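Local coordinates for actin-related protein 8 (Homo sapiens, PDB 4FO0) that binds ATP, has low basal ATPase activity, cannot polymerise, and serves as a proposed core component of the INO80 chromatin-remodelling complex in transcription, DNA replication and probably DNA repair, at residues 61-66 / 275-280; 98-103 / 350-355; 286-291 / 301-306. All coordinates share one frame; numbering follows the deposited sequence.

Interaction 1. Residues 61-66 / 275-280; sequences LLREGL and CLAYGG
The guanidinium group of Arg63 overlaps the backbone of the opposing segment at Ala277, presenting its two terminal nitrogens end-on to one carbonyl oxygen. Arg63 NH1 donates to Ala277 O at 2.8 Å and NH2 to the same oxygen at 3.1 Å; the first bond is the straighter, with an N-H...O angle of 158°, and the NH2 bond is more bent. The oxygen lies only 3° out of the guanidinium plane, and so is met by the edge of the flat group. NH2 approaches in the carbonyl plane, whereas NH1 is tilted a little from it. The bent course of the arginine chain, turned at chi3 (-57°) after an extended chi2, brings this edge round to the carbonyl. Beside the polar grip, the Ala277 methyl stands 4.0 Å from Arg63 NH2, and Arg63 NH1 passes 4.2 Å from Tyr278 CA. The Tyr278 ring itself leads away, and its hydroxyl is hydrogen-bonded to Leu478 O.

Arg63 opens a type II beta turn that runs to Leu66. Asp282 makes a salt bridge with Arg63 NH1 through OD1 and accepts from Gly279 N through OD2, so one carboxylate ties the arginine to the N-cap residue of helix 280-293. This arrangement should keep the guanidinium group from swinging and partly balance its charge.

Ala277 is the centre of an inverse gamma turn, marked by a weak bond from Tyr278 N to Leu276 O (3.1 Å). The turn leads from strand 274-276 to the start of helix 280-293, where Gly280 touches ATP. The contact thus fastens the 61-66 loop to a strand-to-helix connection beside the nucleotide cleft of the actin fold, at the passage that in actin leads from subdomain 3 to subdomain 4.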
ATOM      1  N   LEU A  61     -10.563   6.449  -1.924  1.00 47.13           N
ATOM      2  CA  LEU A  61     -10.801   6.480  -0.484  1.00 41.09           C
ATOM      3  C   LEU A  61     -12.219   6.031  -0.128  1.00 43.58           C
ATOM      4  O   LEU A  61     -12.521   5.784   1.032  1.00 46.56           O
ATOM      5  CB  LEU A  61     -10.536   7.862   0.122  1.00 23.84           C
ATOM      6  CG  LEU A  61      -9.161   8.509   0.006  1.00 36.71           C
ATOM      7  CD1 LEU A  61      -9.061   9.600   1.056  1.00 36.68           C
ATOM      8  CD2 LEU A  61      -8.015   7.507   0.148  1.00 45.05           C
ATOM      9  N   LEU A  62     -13.105   5.938  -1.105  1.00 49.39           N
ATOM     10  CA  LEU A  62     -14.391   5.314  -0.825  1.00 41.46           C
ATOM     11  C   LEU A  62     -14.374   3.858  -1.275  1.00 52.59           C
ATOM     12  O   LEU A  62     -13.498   3.438  -2.042  1.00 49.02           O
ATOM     13  CB  LEU A  62     -15.534   6.066  -1.485  1.00 36.37           C
ATOM     14  CG  LEU A  62     -15.916   7.401  -0.862  1.00 55.46           C
ATOM     15  CD1 LEU A  62     -17.280   7.796  -1.370  1.00 47.89           C
ATOM     16  CD2 LEU A  62     -15.929   7.299   0.649  1.00 55.66           C
ATOM     17  N   ARG A  63     -15.339   3.089  -0.785  1.00 41.76           N
ATOM     18  CA  ARG A  63     -15.401   1.661  -1.061  1.00 33.88           C
ATOM     19  C   ARG A  63     -16.797   1.205  -0.710  1.00 34.07           C
ATOM     20  O   ARG A  63     -17.524   1.930  -0.032  1.00 38.47           O
ATOM     21  CB  ARG A  63     -14.362   0.903  -0.219  1.00 29.64           C
ATOM     22  CG  ARG A  63     -14.427   1.214   1.281  1.00 35.99           C
ATOM     23  CD  ARG A  63     -13.351   0.474   2.056  1.00 34.60           C
ATOM     24  NE  ARG A  63     -13.423  -0.974   1.862  1.00 49.04           N
ATOM     25  CZ  ARG A  63     -12.512  -1.830   2.313  1.00 39.02           C
ATOM     26  NH1 ARG A  63     -11.460  -1.387   2.979  1.00 30.95           N
ATOM     27  NH2 ARG A  63     -12.650  -3.127   2.096  1.00 41.67           N
ATOM     28  N   GLU A  64     -17.170   0.009  -1.163  1.00 36.12           N
ATOM     29  CA  GLU A  64     -18.476  -0.564  -0.836  1.00 45.02           C
ATOM     30  C   GLU A  64     -18.648  -0.835   0.655  1.00 41.52           C
ATOM     31  O   GLU A  64     -17.709  -1.229   1.343  1.00 46.85           O
ATOM     32  CB  GLU A  64     -18.688  -1.880  -1.575  1.00 42.73           C
ATOM     33  CG  GLU A  64     -19.098  -1.762  -3.020  1.00 58.55           C
ATOM     34  CD  GLU A  64     -19.062  -3.117  -3.713  1.00110.04           C
ATOM     35  OE1 GLU A  64     -18.676  -3.176  -4.904  1.00118.58           O
ATOM     36  OE2 GLU A  64     -19.407  -4.129  -3.057  1.00106.96           O
ATOM     37  N   GLY A  65     -19.868  -0.649   1.143  1.00 42.24           N
ATOM     38  CA  GLY A  65     -20.208  -1.058   2.491  1.00 44.61           C
ATOM     39  C   GLY A  65     -20.030  -0.002   3.572  1.00 43.35           C
ATOM     40  O   GLY A  65     -20.249  -0.293   4.742  1.00 37.30           O
ATOM     41  N   LEU A  66     -19.639   1.216   3.197  1.00 41.92           N
ATOM     42  CA  LEU A  66     -19.445   2.273   4.187  1.00 38.50           C
ATOM     43  C   LEU A  66     -20.759   2.867   4.686  1.00 49.36           C
ATOM     44  O   LEU A  66     -20.785   3.519   5.731  1.00 50.27           O
ATOM     45  CB  LEU A  66     -18.567   3.392   3.636  1.00 27.27           C
ATOM     46  CG  LEU A  66     -17.090   3.071   3.469  1.00 48.84           C
ATOM     47  CD1 LEU A  66     -16.382   4.313   2.977  1.00 37.88           C
ATOM     48  CD2 LEU A  66     -16.485   2.568   4.777  1.00 27.97           C
ATOM     49  N   CYS A 275      -4.539 -12.146   4.383  1.00 30.15           N
ATOM     50  CA  CYS A 275      -4.670 -10.854   3.757  1.00 37.65           C
ATOM     51  C   CYS A 275      -5.905 -10.120   4.272  1.00 34.26           C
ATOM     52  O   CYS A 275      -7.014 -10.647   4.263  1.00 38.72           O
ATOM     53  CB  CYS A 275      -4.652 -10.947   2.235  1.00 44.97           C
ATOM     54  SG  CYS A 275      -4.343  -9.319   1.482  1.00 52.01           S
ATOM     55  N   LEU A 276      -5.687  -8.898   4.742  1.00 32.98           N
ATOM     56  CA  LEU A 276      -6.759  -8.085   5.282  1.00 40.70           C
ATOM     57  C   LEU A 276      -7.044  -6.981   4.288  1.00 43.07           C
ATOM     58  O   LEU A 276      -6.114  -6.376   3.745  1.00 36.64           O
ATOM     59  CB  LEU A 276      -6.341  -7.481   6.616  1.00 33.37           C
ATOM     60  CG  LEU A 276      -5.573  -8.470   7.496  1.00 37.22           C
ATOM     61  CD1 LEU A 276      -4.917  -7.764   8.682  1.00 38.75           C
ATOM     62  CD2 LEU A 276      -6.506  -9.578   7.965  1.00 35.06           C
ATOM     63  N   ALA A 277      -8.330  -6.730   4.059  1.00 29.45           N
ATOM     64  CA  ALA A 277      -8.776  -5.742   3.089  1.00 31.77           C
ATOM     65  C   ALA A 277      -8.859  -4.313   3.638  1.00 33.27           C
ATOM     66  O   ALA A 277      -9.888  -3.650   3.508  1.00 41.38           O
ATOM     67  CB  ALA A 277     -10.124  -6.147   2.507  1.00 37.70           C
ATOM     68  N   TYR A 278      -7.779  -3.833   4.235  1.00 25.57           N
ATOM     69  CA  TYR A 278      -7.717  -2.430   4.605  1.00 35.48           C
ATOM     70  C   TYR A 278      -6.263  -2.028   4.714  1.00 35.16           C
ATOM     71  O   TYR A 278      -5.403  -2.892   4.838  1.00 29.37           O
ATOM     72  CB  TYR A 278      -8.449  -2.180   5.912  1.00 23.05           C
ATOM     73  CG  TYR A 278      -7.839  -2.908   7.087  1.00 29.97           C
ATOM     74  CD1 TYR A 278      -8.364  -4.126   7.536  1.00 29.83           C
ATOM     75  CD2 TYR A 278      -6.742  -2.384   7.749  1.00 33.63           C
ATOM     76  CE1 TYR A 278      -7.815  -4.786   8.602  1.00 31.96           C
ATOM     77  CE2 TYR A 278      -6.176  -3.042   8.829  1.00 37.56           C
ATOM     78  CZ  TYR A 278      -6.711  -4.242   9.251  1.00 43.42           C
ATOM     79  OH  TYR A 278      -6.136  -4.887  10.325  1.00 42.24           O
ATOM     80  N   GLY A 279      -6.005  -0.722   4.630  1.00 29.53           N
ATOM     81  CA  GLY A 279      -4.657  -0.178   4.696  1.00 25.77           C
ATOM     82  C   GLY A 279      -4.661   1.332   4.890  1.00 35.68           C
ATOM     83  O   GLY A 279      -5.616   1.901   5.425  1.00 34.19           O
ATOM     84  N   GLY A 280      -3.599   1.992   4.438  1.00 30.72           N
ATOM     85  CA  GLY A 280      -3.457   3.423   4.642  1.00 29.69           C
ATOM     86  C   GLY A 280      -4.655   4.272   4.245  1.00 32.98           C
ATOM     87  O   GLY A 280      -4.947   5.281   4.882  1.00 32.43           O
TER

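Interaction 2. Residues 98-103 / 350-355; sequences IPVSPE and LGDEKL
Asp352 OD2 accepts from Val100 N at 3.0 Å in a nearly linear bond (174°), while OD1 of the same carboxylate forms a salt bridge with Arg97, just ahead of the 98-103 segment. The Val100 N-H reaches OD2 on its syn side, 18° out of the carboxylate plane. With CG anti to its own carbonyl carbon (chi1 -58°), the aspartate leans toward the passing chain. Val100 CG2 packs against the same group, 3.6 Å from Asp352 CG, and also lies 3.7 Å from Gly351 CA, where the glycine lets the valine methyl sit directly over the backbone.

Gly351 and Asp352 lie in the turn between strand 343-350 and helix 353-359, which is laid against the chain entering helix 102-109. Ser101, the N-cap of helix 102-109, receives a weak capping bond from Glu103 N; the phosphorylation known at this serine is absent here. A water adds a second bridge, donating to Val100 O at 2.8 Å and accepting from Asp352 N at 3.0 Å. Within the turn, Glu353 folds back so that OE1, through its anti lone pair, takes the hydrogen of Gly351 N at 2.8 Å.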
ATOM      1  N   ILE A  98      -5.059  12.399  29.262  1.00 44.15           N
ATOM      2  CA  ILE A  98      -6.286  13.166  29.401  1.00 45.18           C
ATOM      3  C   ILE A  98      -6.914  13.429  28.030  1.00 41.88           C
ATOM      4  O   ILE A  98      -6.336  14.102  27.179  1.00 40.85           O
ATOM      5  CB  ILE A  98      -6.012  14.505  30.125  1.00 44.11           C
ATOM      6  CG1 ILE A  98      -5.470  14.254  31.525  1.00 46.73           C
ATOM      7  CG2 ILE A  98      -7.265  15.354  30.228  1.00 27.29           C
ATOM      8  CD1 ILE A  98      -4.944  15.514  32.172  1.00 43.63           C
ATOM      9  N   PRO A  99      -8.111  12.900  27.809  1.00 43.76           N
ATOM     10  CA  PRO A  99      -8.758  13.118  26.511  1.00 44.36           C
ATOM     11  C   PRO A  99      -9.145  14.582  26.313  1.00 40.52           C
ATOM     12  O   PRO A  99      -9.424  15.280  27.292  1.00 51.71           O
ATOM     13  CB  PRO A  99     -10.015  12.240  26.599  1.00 38.23           C
ATOM     14  CG  PRO A  99     -10.308  12.166  28.055  1.00 35.84           C
ATOM     15  CD  PRO A  99      -8.962  12.154  28.745  1.00 38.48           C
ATOM     16  N   VAL A 100      -9.164  15.036  25.063  1.00 53.19           N
ATOM     17  CA  VAL A 100      -9.593  16.394  24.733  1.00 46.46           C
ATOM     18  C   VAL A 100     -10.811  16.332  23.831  1.00 46.44           C
ATOM     19  O   VAL A 100     -10.950  15.398  23.049  1.00 37.81           O
ATOM     20  CB  VAL A 100      -8.495  17.172  24.014  1.00 43.68           C
ATOM     21  CG1 VAL A 100      -7.369  17.516  24.988  1.00 36.97           C
ATOM     22  CG2 VAL A 100      -7.980  16.365  22.836  1.00 37.94           C
ATOM     23  N   SER A 101     -11.691  17.325  23.934  1.00 38.53           N
ATOM     24  CA  SER A 101     -12.962  17.268  23.224  1.00 46.94           C
ATOM     25  C   SER A 101     -12.924  17.703  21.753  1.00 52.64           C
ATOM     26  O   SER A 101     -12.376  18.749  21.415  1.00 49.54           O
ATOM     27  CB  SER A 101     -14.009  18.097  23.953  1.00 39.45           C
ATOM     28  OG  SER A 101     -15.217  18.112  23.210  1.00 56.60           O
ATOM     29  N   PRO A 102     -13.528  16.892  20.874  1.00 46.79           N
ATOM     30  CA  PRO A 102     -13.834  17.327  19.507  1.00 50.56           C
ATOM     31  C   PRO A 102     -14.625  18.643  19.482  1.00 50.26           C
ATOM     32  O   PRO A 102     -14.340  19.508  18.657  1.00 54.17           O
ATOM     33  CB  PRO A 102     -14.692  16.180  18.959  1.00 43.12           C
ATOM     34  CG  PRO A 102     -14.257  14.980  19.740  1.00 44.91           C
ATOM     35  CD  PRO A 102     -13.845  15.470  21.101  1.00 44.36           C
ATOM     36  N   GLU A 103     -15.597  18.800  20.376  1.00 59.27           N
ATOM     37  CA  GLU A 103     -16.401  20.017  20.389  1.00 59.67           C
ATOM     38  C   GLU A 103     -15.584  21.240  20.790  1.00 48.78           C
ATOM     39  O   GLU A 103     -15.745  22.315  20.224  1.00 52.77           O
ATOM     40  CB  GLU A 103     -17.631  19.858  21.279  1.00 58.24           C
ATOM     41  CG  GLU A 103     -18.576  18.762  20.796  1.00 99.38           C
ATOM     42  CD  GLU A 103     -19.802  18.590  21.689  1.00136.54           C
ATOM     43  OE1 GLU A 103     -19.800  19.136  22.818  1.00130.49           O
ATOM     44  OE2 GLU A 103     -20.770  17.912  21.258  1.00124.81           O
ATOM     45  N   LEU A 350      -6.068  20.369  16.508  1.00 45.57           N
ATOM     46  CA  LEU A 350      -6.348  18.937  16.545  1.00 42.55           C
ATOM     47  C   LEU A 350      -5.997  18.297  17.865  1.00 48.71           C
ATOM     48  O   LEU A 350      -4.985  18.640  18.495  1.00 45.48           O
ATOM     49  CB  LEU A 350      -5.591  18.208  15.442  1.00 52.50           C
ATOM     50  CG  LEU A 350      -6.413  18.069  14.172  1.00 52.43           C
ATOM     51  CD1 LEU A 350      -5.703  17.181  13.177  1.00 60.35           C
ATOM     52  CD2 LEU A 350      -7.794  17.542  14.531  1.00 49.54           C
ATOM     53  N   GLY A 351      -6.816  17.328  18.253  1.00 43.41           N
ATOM     54  CA  GLY A 351      -6.550  16.542  19.444  1.00 47.30           C
ATOM     55  C   GLY A 351      -6.258  15.074  19.199  1.00 46.72           C
ATOM     56  O   GLY A 351      -5.243  14.693  18.610  1.00 42.17           O
ATOM     57  N   ASP A 352      -7.171  14.236  19.653  1.00 47.38           N
ATOM     58  CA  ASP A 352      -6.900  12.812  19.733  1.00 39.68           C
ATOM     59  C   ASP A 352      -7.121  12.130  18.389  1.00 47.80           C
ATOM     60  O   ASP A 352      -6.549  11.071  18.096  1.00 35.52           O
ATOM     61  CB  ASP A 352      -7.746  12.191  20.846  1.00 49.40           C
ATOM     62  CG  ASP A 352      -7.478  12.832  22.207  1.00 57.55           C
ATOM     63  OD1 ASP A 352      -6.292  13.092  22.539  1.00 55.95           O
ATOM     64  OD2 ASP A 352      -8.461  13.094  22.936  1.00 43.31           O
ATOM     65  N   GLU A 353      -7.946  12.748  17.557  1.00 44.81           N
ATOM     66  CA  GLU A 353      -8.082  12.294  16.186  1.00 39.57           C
ATOM     67  C   GLU A 353      -6.719  11.883  15.561  1.00 31.60           C
ATOM     68  O   GLU A 353      -6.635  10.911  14.816  1.00 33.19           O
ATOM     69  CB  GLU A 353      -8.779  13.374  15.371  1.00 32.65           C
ATOM     70  CG  GLU A 353      -8.578  14.766  15.940  1.00 51.39           C
ATOM     71  CD  GLU A 353      -9.605  15.156  16.992  1.00 54.33           C
ATOM     72  OE1 GLU A 353      -9.216  15.840  17.960  1.00 62.95           O
ATOM     73  OE2 GLU A 353     -10.801  14.811  16.845  1.00 63.70           O
ATOM     74  N   LYS A 354      -5.652  12.598  15.889  1.00 24.48           N
ATOM     75  CA  LYS A 354      -4.338  12.273  15.330  1.00 29.46           C
ATOM     76  C   LYS A 354      -3.847  10.899  15.732  1.00 35.23           C
ATOM     77  O   LYS A 354      -3.017  10.318  15.037  1.00 36.73           O
ATOM     78  CB  LYS A 354      -3.287  13.316  15.720  1.00 30.00           C
ATOM     79  CG  LYS A 354      -3.519  14.693  15.124  1.00 30.16           C
ATOM     80  CD  LYS A 354      -2.445  15.651  15.571  1.00 39.82           C
ATOM     81  CE  LYS A 354      -2.596  16.001  17.033  1.00 39.51           C
ATOM     82  NZ  LYS A 354      -1.418  16.787  17.454  1.00 49.29           N
ATOM     83  N   LEU A 355      -4.344  10.397  16.864  1.00 29.65           N
ATOM     84  CA  LEU A 355      -3.956   9.082  17.380  1.00 30.49           C
ATOM     85  C   LEU A 355      -5.042   8.027  17.170  1.00 26.84           C
ATOM     86  O   LEU A 355      -4.752   6.885  16.884  1.00 27.54           O
ATOM     87  CB  LEU A 355      -3.604   9.171  18.861  1.00 37.26           C
ATOM     88  CG  LEU A 355      -3.334   7.859  19.604  1.00 33.22           C
ATOM     89  CD1 LEU A 355      -2.037   7.187  19.136  1.00 23.69           C
ATOM     90  CD2 LEU A 355      -3.258   8.162  21.075  1.00 25.92           C
TER
HETATM   91  O   HOH W   1      -9.937  14.935  20.510  1.00 43.63           O

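Interaction 3. Residues 286-291 / 301-306; sequences CFYWLM and CQLTNK
Helix residues 286-291 face the irregular segment 301-306, which carries a type I beta turn from Gln302 to Asn305; the backbones come nearest at Tyr288 and Leu303, whose CA atoms are 9.0 Å apart. Tyr288 bridges that space almost alone. Its ring, set anti to the backbone N (chi1 175°), extends from the helix so that Cys301 and Leu303 both meet it from the same side of the ring plane, at different parts of its rim.

Cys301 takes the CE1 and hydroxyl end. Its SG is 3.8 Å from Tyr288 CE1 and 4.5 Å from the ring centroid, 39° off the ring normal, an oblique sulfur-aromatic contact. Cys301 CB lies 3.6 Å from Tyr288 OH, so the cysteine follows the phenol to its far end. Leu303 takes the other flank of the ring: CD2 touches Tyr288 CD2 at 3.7 Å, while Leu303 CG lies 4.0 Å from Tyr288 CE2. The leucine side chain runs at a slant to the tyrosine, with its branched end doing the touching. An alanine in place of Tyr288 would remove the ring on which both residues rest, and is likely to leave the Cys301 sulfur and the Leu303 methyls without this aromatic partner and to open a gap between helix and loop.

The loop is also fixed at its own end: Asn305 caps helix 306-319 by accepting from Asp308 N through OD1, and Gln302 N is bonded to Asp308 OD2. The contact packs the connection between helices 280-293 and 306-319 back onto the first of them, with Leu312 of the second against both Tyr288 and Leu303, while the preceding residue, Phe287, touches Phe319 of helix 306-319 and Ala357 of helix 353-359.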
ATOM      1  N   CYS A 286     -10.865   7.634   7.601  1.00 32.41           N
ATOM      2  CA  CYS A 286     -11.219   7.703   9.007  1.00 38.59           C
ATOM      3  C   CYS A 286     -10.776   9.035   9.628  1.00 38.56           C
ATOM      4  O   CYS A 286     -11.575   9.743  10.265  1.00 33.06           O
ATOM      5  CB  CYS A 286     -10.594   6.517   9.738  1.00 25.03           C
ATOM      6  SG  CYS A 286     -10.899   6.438  11.503  1.00 40.89           S
ATOM      7  N   PHE A 287      -9.504   9.368   9.432  1.00 33.49           N
ATOM      8  CA  PHE A 287      -8.961  10.645   9.875  1.00 34.35           C
ATOM      9  C   PHE A 287      -9.777  11.833   9.356  1.00 36.94           C
ATOM     10  O   PHE A 287     -10.037  12.789  10.076  1.00 36.49           O
ATOM     11  CB  PHE A 287      -7.507  10.786   9.441  1.00 25.61           C
ATOM     12  CG  PHE A 287      -6.802  11.941  10.086  1.00 33.34           C
ATOM     13  CD1 PHE A 287      -6.881  12.137  11.464  1.00 31.09           C
ATOM     14  CD2 PHE A 287      -6.055  12.826   9.330  1.00 33.50           C
ATOM     15  CE1 PHE A 287      -6.235  13.201  12.073  1.00 38.54           C
ATOM     16  CE2 PHE A 287      -5.398  13.893   9.931  1.00 35.92           C
ATOM     17  CZ  PHE A 287      -5.488  14.082  11.307  1.00 46.57           C
ATOM     18  N   TYR A 288     -10.181  11.770   8.101  1.00 29.23           N
ATOM     19  CA  TYR A 288     -11.055  12.785   7.564  1.00 38.00           C
ATOM     20  C   TYR A 288     -12.345  12.898   8.370  1.00 34.10           C
ATOM     21  O   TYR A 288     -12.768  13.986   8.752  1.00 33.56           O
ATOM     22  CB  TYR A 288     -11.374  12.492   6.093  1.00 30.53           C
ATOM     23  CG  TYR A 288     -12.381  13.451   5.501  1.00 34.69           C
ATOM     24  CD1 TYR A 288     -12.173  14.831   5.550  1.00 32.97           C
ATOM     25  CD2 TYR A 288     -13.538  12.982   4.892  1.00 37.43           C
ATOM     26  CE1 TYR A 288     -13.102  15.721   5.013  1.00 39.44           C
ATOM     27  CE2 TYR A 288     -14.462  13.855   4.346  1.00 52.32           C
ATOM     28  CZ  TYR A 288     -14.240  15.222   4.407  1.00 44.15           C
ATOM     29  OH  TYR A 288     -15.169  16.069   3.859  1.00 59.13           O
ATOM     30  N   TRP A 289     -12.981  11.764   8.609  1.00 30.63           N
ATOM     31  CA  TRP A 289     -14.262  11.735   9.329  0.50 33.59           C
ATOM     32  C   TRP A 289     -14.111  12.280  10.741  1.00 39.81           C
ATOM     33  O   TRP A 289     -14.955  13.048  11.228  1.00 32.54           O
ATOM     34  CB  TRP A 289     -14.813  10.314   9.366  0.50 33.23           C
ATOM     35  CG  TRP A 289     -15.888  10.033  10.397  0.50 41.60           C
ATOM     36  CD1 TRP A 289     -17.179  10.493  10.398  0.50 48.15           C
ATOM     37  CD2 TRP A 289     -15.768   9.196  11.554  0.50 33.21           C
ATOM     38  NE1 TRP A 289     -17.860  10.005  11.492  0.50 36.45           N
ATOM     39  CE2 TRP A 289     -17.009   9.204  12.216  0.50 26.70           C
ATOM     40  CE3 TRP A 289     -14.719   8.441  12.096  0.50 33.50           C
ATOM     41  CZ2 TRP A 289     -17.234   8.490  13.397  0.50 42.57           C
ATOM     42  CZ3 TRP A 289     -14.946   7.733  13.265  0.50 45.55           C
ATOM     43  CH2 TRP A 289     -16.195   7.762  13.903  0.50 45.60           C
ATOM     44  N   LEU A 290     -13.013  11.918  11.395  1.00 36.78           N
ATOM     45  CA  LEU A 290     -12.748  12.446  12.727  1.00 32.20           C
ATOM     46  C   LEU A 290     -12.557  13.959  12.662  1.00 43.17           C
ATOM     47  O   LEU A 290     -13.146  14.697  13.457  1.00 41.25           O
ATOM     48  CB  LEU A 290     -11.537  11.759  13.354  1.00 39.51           C
ATOM     49  CG  LEU A 290     -11.698  10.253  13.567  1.00 42.98           C
ATOM     50  CD1 LEU A 290     -10.371   9.562  13.935  1.00 31.70           C
ATOM     51  CD2 LEU A 290     -12.740  10.009  14.620  1.00 26.42           C
ATOM     52  N   MET A 291     -11.743  14.422  11.712  1.00 37.66           N
ATOM     53  CA  MET A 291     -11.495  15.858  11.555  1.00 31.29           C
ATOM     54  C   MET A 291     -12.761  16.661  11.251  1.00 34.03           C
ATOM     55  O   MET A 291     -12.906  17.788  11.700  1.00 33.75           O
ATOM     56  CB  MET A 291     -10.468  16.128  10.470  1.00 24.93           C
ATOM     57  CG  MET A 291      -9.065  15.711  10.844  1.00 31.67           C
ATOM     58  SD  MET A 291      -7.823  16.246   9.624  1.00 51.48           S
ATOM     59  CE  MET A 291      -8.378  15.507   8.096  1.00 25.99           C
ATOM     60  N   CYS A 301     -14.454  19.817   0.833  1.00 53.65           N
ATOM     61  CA  CYS A 301     -13.826  18.553   0.590  1.00 41.52           C
ATOM     62  C   CYS A 301     -14.796  17.459   0.249  1.00 46.74           C
ATOM     63  O   CYS A 301     -15.863  17.398   0.758  1.00 53.44           O
ATOM     64  CB  CYS A 301     -13.051  18.190   1.828  1.00 41.63           C
ATOM     65  SG  CYS A 301     -11.751  17.002   1.679  1.00 46.87           S
ATOM     66  N   GLN A 302     -14.385  16.586  -0.633  1.00 38.93           N
ATOM     67  CA  GLN A 302     -15.166  15.410  -1.028  1.00 48.67           C
ATOM     68  C   GLN A 302     -14.261  14.214  -1.272  1.00 47.94           C
ATOM     69  O   GLN A 302     -13.213  14.348  -1.909  1.00 47.45           O
ATOM     70  CB  GLN A 302     -15.917  15.658  -2.320  1.00 40.44           C
ATOM     71  CG  GLN A 302     -16.749  16.898  -2.355  1.00 53.49           C
ATOM     72  CD  GLN A 302     -17.175  17.208  -3.775  1.00 78.41           C
ATOM     73  OE1 GLN A 302     -18.268  16.830  -4.195  1.00 83.10           O
ATOM     74  NE2 GLN A 302     -16.296  17.869  -4.538  1.00 60.25           N
ATOM     75  N   LEU A 303     -14.684  13.044  -0.801  1.00 34.32           N
ATOM     76  CA  LEU A 303     -13.883  11.827  -0.933  1.00 36.47           C
ATOM     77  C   LEU A 303     -13.824  11.291  -2.372  1.00 46.48           C
ATOM     78  O   LEU A 303     -12.918  10.535  -2.729  1.00 53.31           O
ATOM     79  CB  LEU A 303     -14.387  10.756   0.030  1.00 32.25           C
ATOM     80  CG  LEU A 303     -14.142  11.101   1.504  1.00 52.21           C
ATOM     81  CD1 LEU A 303     -14.930  10.183   2.449  1.00 37.81           C
ATOM     82  CD2 LEU A 303     -12.657  11.032   1.815  1.00 36.72           C
ATOM     83  N   THR A 304     -14.784  11.698  -3.194  1.00 39.36           N
ATOM     84  CA  THR A 304     -14.836  11.295  -4.594  1.00 43.06           C
ATOM     85  C   THR A 304     -13.877  12.100  -5.464  1.00 41.95           C
ATOM     86  O   THR A 304     -13.744  11.845  -6.658  1.00 58.51           O
ATOM     87  CB  THR A 304     -16.243  11.521  -5.168  1.00 49.75           C
ATOM     88  OG1 THR A 304     -16.647  12.871  -4.913  1.00 43.87           O
ATOM     89  CG2 THR A 304     -17.234  10.581  -4.527  1.00 41.49           C
ATOM     90  N   ASN A 305     -13.220  13.081  -4.865  1.00 37.59           N
ATOM     91  CA  ASN A 305     -12.397  14.009  -5.611  1.00 33.13           C
ATOM     92  C   ASN A 305     -10.881  13.714  -5.445  1.00 37.32           C
ATOM     93  O   ASN A 305     -10.352  13.694  -4.341  1.00 33.68           O
ATOM     94  CB  ASN A 305     -12.759  15.433  -5.178  1.00 37.61           C
ATOM     95  CG  ASN A 305     -11.920  16.484  -5.866  1.00 41.94           C
ATOM     96  OD1 ASN A 305     -10.761  16.739  -5.490  1.00 34.10           O
ATOM     97  ND2 ASN A 305     -12.493  17.104  -6.884  1.00 47.54           N
ATOM     98  N   LYS A 306     -10.191  13.481  -6.553  1.00 38.20           N
ATOM     99  CA  LYS A 306      -8.785  13.075  -6.524  1.00 35.54           C
ATOM    100  C   LYS A 306      -7.873  14.031  -5.783  1.00 38.60           C
ATOM    101  O   LYS A 306      -6.991  13.599  -5.030  1.00 44.12           O
ATOM    102  CB  LYS A 306      -8.247  12.877  -7.943  1.00 32.59           C
ATOM    103  CG  LYS A 306      -8.237  11.440  -8.409  1.00 29.86           C
ATOM    104  CD  LYS A 306      -9.081  11.236  -9.665  1.00 39.88           C
ATOM    105  CE  LYS A 306      -8.497  11.965 -10.863  1.00 41.94           C
ATOM    106  NZ  LYS A 306      -9.589  12.625 -11.638  1.00 44.33           N
TER

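Helix 280-293 connects the three contacts. It starts directly after the turn of interaction 1, where Gly280 touches ATP, and carries Tyr288 of interaction 3, whose side chain is about 12 Å from the nucleotide. Interactions 1 and 3 have centres about 14 Å apart and meet where Leu62 CD2 lies 3.5 Å from Leu303 CD1. Interaction 3 also adjoins interaction 2, its centre about 18 Å away: Phe287 CZ packs 3.6 Å from Leu350 CD1. Interactions 1 and 2 do not touch, their nearest atoms being about 11 Å apart. Interaction 3 thus touches both of the others, and interaction 2 lies away from the ATP site.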